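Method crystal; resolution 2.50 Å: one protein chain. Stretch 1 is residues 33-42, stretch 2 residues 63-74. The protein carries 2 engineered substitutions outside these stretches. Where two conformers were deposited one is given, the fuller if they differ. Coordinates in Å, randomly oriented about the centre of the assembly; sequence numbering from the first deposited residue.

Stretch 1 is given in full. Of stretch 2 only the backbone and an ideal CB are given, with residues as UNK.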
# COMPACT_ATOMS: atom_id res chain seq x y z
N GLU B 33 -29.39 -5.14 -30.44
CA GLU B 33 -29.20 -3.81 -31.00
C GLU B 33 -28.22 -3.00 -30.13
O GLU B 33 -28.48 -2.74 -28.93
CB GLU B 33 -30.52 -3.07 -31.11
CG GLU B 33 -30.41 -1.78 -31.92
CD GLU B 33 -31.59 -0.83 -31.77
OE1 GLU B 33 -32.64 -1.20 -31.18
OE2 GLU B 33 -31.45 0.32 -32.23
N VAL B 34 -27.09 -2.59 -30.73
CA VAL B 34 -26.16 -1.68 -30.08
C VAL B 34 -26.77 -0.29 -30.18
O VAL B 34 -26.92 0.23 -31.29
CB VAL B 34 -24.79 -1.69 -30.76
CG1 VAL B 34 -23.90 -0.58 -30.22
CG2 VAL B 34 -24.13 -3.05 -30.57
N ILE B 35 -27.13 0.30 -29.05
CA ILE B 35 -27.78 1.62 -29.05
C ILE B 35 -26.82 2.78 -28.77
O ILE B 35 -27.18 3.93 -29.03
CB ILE B 35 -29.03 1.71 -28.12
CG1 ILE B 35 -28.68 1.36 -26.66
CG2 ILE B 35 -30.10 0.79 -28.60
CD1 ILE B 35 -29.80 1.72 -25.65
N ALA B 36 -25.63 2.49 -28.25
CA ALA B 36 -24.61 3.53 -28.00
C ALA B 36 -23.25 2.93 -27.78
O ALA B 36 -23.13 1.86 -27.18
CB ALA B 36 -24.97 4.43 -26.80
N ILE B 37 -22.22 3.62 -28.28
CA ILE B 37 -20.85 3.22 -28.09
C ILE B 37 -20.17 4.36 -27.35
O ILE B 37 -20.23 5.53 -27.77
CB ILE B 37 -20.15 2.90 -29.43
CG1 ILE B 37 -20.81 1.65 -30.07
CG2 ILE B 37 -18.63 2.75 -29.23
CD1 ILE B 37 -20.33 1.30 -31.50
N THR B 38 -19.60 4.04 -26.19
CA THR B 38 -18.94 5.05 -25.39
C THR B 38 -17.45 4.72 -25.38
O THR B 38 -17.04 3.58 -25.15
CB THR B 38 -19.50 5.11 -23.98
OG1 THR B 38 -19.36 3.83 -23.36
CG2 THR B 38 -20.97 5.48 -24.03
N VAL B 39 -16.64 5.72 -25.67
CA VAL B 39 -15.21 5.51 -25.90
C VAL B 39 -14.42 5.85 -24.63
O VAL B 39 -14.67 6.87 -23.98
CB VAL B 39 -14.74 6.33 -27.13
CG1 VAL B 39 -13.22 6.35 -27.25
CG2 VAL B 39 -15.41 5.79 -28.37
N VAL B 40 -13.47 4.99 -24.29
CA VAL B 40 -12.63 5.26 -23.12
C VAL B 40 -11.17 5.12 -23.55
O VAL B 40 -10.89 4.41 -24.50
CB VAL B 40 -13.01 4.34 -21.93
CG1 VAL B 40 -12.74 2.89 -22.24
CG2 VAL B 40 -12.35 4.77 -20.65
N TRP B 41 -10.27 5.83 -22.85
CA TRP B 41 -8.82 5.65 -22.99
C TRP B 41 -8.45 4.18 -22.67
O TRP B 41 -9.27 3.44 -22.10
CB TRP B 41 -8.08 6.61 -22.05
CG TRP B 41 -8.14 6.16 -20.65
CD1 TRP B 41 -9.17 6.35 -19.75
CD2 TRP B 41 -7.15 5.40 -19.95
NE1 TRP B 41 -8.87 5.77 -18.56
CE2 TRP B 41 -7.64 5.18 -18.64
CE3 TRP B 41 -5.88 4.91 -20.29
CZ2 TRP B 41 -6.90 4.48 -17.68
CZ3 TRP B 41 -5.15 4.22 -19.32
CH2 TRP B 41 -5.66 4.01 -18.04
N GLY B 42 -7.24 3.76 -23.06
CA GLY B 42 -6.75 2.41 -22.80
C GLY B 42 -5.60 2.07 -23.74
O GLY B 42 -4.47 2.57 -23.59
N UNK B 63 -25.98 4.12 -38.11
CA UNK B 63 -26.12 5.43 -37.47
C UNK B 63 -26.12 5.37 -35.94
O UNK B 63 -26.67 6.24 -35.28
CB UNK B 63 -27.41 6.09 -37.95
N UNK B 64 -25.47 4.37 -35.37
CA UNK B 64 -25.26 4.28 -33.91
C UNK B 64 -24.46 5.48 -33.36
O UNK B 64 -23.37 5.76 -33.86
CB UNK B 64 -24.53 2.98 -33.57
N UNK B 65 -24.97 6.18 -32.34
CA UNK B 65 -24.20 7.31 -31.83
C UNK B 65 -23.03 6.88 -30.95
O UNK B 65 -23.15 5.88 -30.22
CB UNK B 65 -25.12 8.25 -31.04
N UNK B 66 -21.91 7.61 -31.03
CA UNK B 66 -20.74 7.32 -30.20
C UNK B 66 -20.18 8.57 -29.50
O UNK B 66 -20.33 9.71 -29.99
CB UNK B 66 -19.65 6.68 -31.06
N UNK B 67 -19.57 8.37 -28.33
CA UNK B 67 -19.29 9.48 -27.42
C UNK B 67 -17.89 9.44 -26.82
O UNK B 67 -17.39 8.34 -26.50
CB UNK B 67 -20.32 9.49 -26.29
N UNK B 68 -17.26 10.62 -26.71
CA UNK B 68 -15.92 10.75 -26.11
C UNK B 68 -16.05 10.64 -24.60
O UNK B 68 -16.84 11.38 -23.98
CB UNK B 68 -15.26 12.07 -26.50
N UNK B 69 -15.25 9.74 -24.02
CA UNK B 69 -15.20 9.53 -22.58
C UNK B 69 -13.88 10.01 -21.97
O UNK B 69 -13.25 10.93 -22.48
CB UNK B 69 -15.41 8.05 -22.26
N UNK B 70 -13.49 9.39 -20.86
CA UNK B 70 -12.35 9.81 -20.07
C UNK B 70 -11.03 9.56 -20.80
O UNK B 70 -10.84 8.51 -21.43
CB UNK B 70 -12.35 9.08 -18.72
N UNK B 71 -10.12 10.52 -20.70
CA UNK B 71 -8.82 10.44 -21.36
C UNK B 71 -7.75 9.82 -20.46
O UNK B 71 -6.65 9.48 -20.91
CB UNK B 71 -8.38 11.83 -21.81
N UNK B 72 -8.09 9.63 -19.19
CA UNK B 72 -7.20 9.00 -18.24
C UNK B 72 -7.99 8.41 -17.09
O UNK B 72 -9.21 8.54 -17.03
CB UNK B 72 -6.17 10.00 -17.72
N UNK B 73 -7.30 7.74 -16.18
CA UNK B 73 -7.95 7.05 -15.07
C UNK B 73 -8.79 8.00 -14.20
O UNK B 73 -8.58 9.23 -14.19
CB UNK B 73 -6.89 6.35 -14.21
N UNK B 74 -9.74 7.40 -13.48
CA UNK B 74 -10.51 8.12 -12.49
C UNK B 74 -9.61 8.94 -11.57
O UNK B 74 -9.94 10.09 -11.25
CB UNK B 74 -11.36 7.14 -11.67

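Position 63 lies beyond the reach of stretch 1, which therefore sets no preference; it is Asp-63.

At position 64 the CA-to-CB bond points toward stretch 1. An ideal CB would sit 4.3 Å from Val-34 O and 5.0 Å from Ile-37 CD1, so an aliphatic side chain of medium size, such as valine, leucine or isoleucine, would fit. Ile-64 is found, its CD1 3.9 Å from Val-34 CB and its CG2 4.2 Å from Ile-37 CG1.

Position 65 points sideways. Its carbonyl O accepts a hydrogen bond from Ile-37 N (3.1 Å), but its nitrogen has no acceptor in stretch 1, and a phi of -77° admits proline among others. Pro-65 occupies it, with CD 3.4 Å from Ile-35 O.

Position 66 pairs with Ile-37 in a parallel bridge, and its CB lies on the same sheet face as the Ile-37 side chain. Extended angles and an apolar neighbour favour a beta-branched or aromatic residue. The residue is Phe-66: its CB packs 3.9 Å from Ile-37 CB, while the end of the side chain leads away.

Position 67 turns to the other face, beside Thr-38. Its N donates a hydrogen bond to Ile-37 O (3.0 Å) and its O accepts one from Val-39 N (2.8 Å). The ideal CB is 4.6 Å from Thr-38 CG2, and small Ala-36 leaves room for a large apolar group, aromatic or aliphatic. Phe-67 brings CE1 to 4.3 Å from Ala-36 CB, and Ile-37 O lies at the edge of its ring.

Position 68 has nothing of stretch 1 within 5.5 Å of its ideal CB, so a long polar chain is tolerated. It is Arg-68.

Position 69 is the most restrictive: an ideal CB would fall 2.2 Å from Val-39 O, a clash, so only glycine fits this backbone, and Gly-69 is present.

At position 70 the carbonyl O accepts a hydrogen bond from Trp-41 N (3.1 Å). The ideal CB is already 4.3 Å from Trp-41 CD1, so a small apolar residue can make contact without reaching further. Ala-70 does so.

Position 71 points away, and a polar residue is acceptable: Glu-71.

Position 72 lays its backbone against the Trp-41 indole. A CB would point away, so the contact does not itself demand glycine. Gly-72 CA sits 3.6 Å from the centroid of the five-membered ring of Trp-41, over its face.

Position 73, its ideal CB 3.9 Å from Trp-41 CZ2, suits a compact apolar group, and its phi of -58° is one that proline can adopt. Pro-73 extends the CH-pi packing with CD over the six-membered ring, and its CG is 3.6 Å from Trp-41 CZ2.

Position 74 makes no contact; it is Leu-74.

Stretch 2, residues 63-74: DIPFFRGAEGPL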
# COMPACT_ATOMS: atom_id res chain seq x y z
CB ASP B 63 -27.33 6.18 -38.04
CG ASP B 63 -27.18 6.46 -39.55
OD1 ASP B 63 -26.03 6.78 -39.98
OD2 ASP B 63 -28.18 6.34 -40.31
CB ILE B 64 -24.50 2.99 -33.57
CG1 ILE B 64 -25.26 1.77 -34.11
CG2 ILE B 64 -24.26 2.85 -32.09
CD1 ILE B 64 -24.47 0.47 -34.00
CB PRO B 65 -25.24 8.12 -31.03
CG PRO B 65 -26.29 7.16 -30.66
CD PRO B 65 -26.23 5.99 -31.61
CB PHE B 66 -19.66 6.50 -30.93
CG PHE B 66 -19.22 7.08 -32.26
CD1 PHE B 66 -17.94 7.60 -32.40
CD2 PHE B 66 -20.06 7.07 -33.38
CE1 PHE B 66 -17.52 8.11 -33.60
CE2 PHE B 66 -19.64 7.59 -34.59
CZ PHE B 66 -18.38 8.11 -34.71
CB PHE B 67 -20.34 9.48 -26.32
CG PHE B 67 -21.76 9.56 -26.85
CD1 PHE B 67 -22.44 8.40 -27.23
CD2 PHE B 67 -22.40 10.79 -26.96
CE1 PHE B 67 -23.73 8.47 -27.73
CE2 PHE B 67 -23.71 10.87 -27.46
CZ PHE B 67 -24.37 9.71 -27.84
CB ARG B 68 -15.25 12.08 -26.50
CG ARG B 68 -15.35 12.43 -28.00
CD ARG B 68 -14.79 13.82 -28.39
NE ARG B 68 -14.75 13.99 -29.85
CZ ARG B 68 -13.72 13.66 -30.62
NH1 ARG B 68 -12.62 13.15 -30.07
NH2 ARG B 68 -13.77 13.82 -31.93
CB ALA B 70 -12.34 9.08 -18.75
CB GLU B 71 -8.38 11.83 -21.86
CG GLU B 71 -8.88 12.08 -23.28
CD GLU B 71 -8.94 13.54 -23.64
OE1 GLU B 71 -7.93 14.25 -23.44
OE2 GLU B 71 -10.00 13.99 -24.14
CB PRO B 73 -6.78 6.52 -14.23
CG PRO B 73 -5.57 6.60 -15.08
CD PRO B 73 -5.84 7.62 -16.16
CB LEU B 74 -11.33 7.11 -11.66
CG LEU B 74 -12.42 7.60 -10.70
CD1 LEU B 74 -13.42 8.42 -11.48
CD2 LEU B 74 -13.09 6.41 -10.05
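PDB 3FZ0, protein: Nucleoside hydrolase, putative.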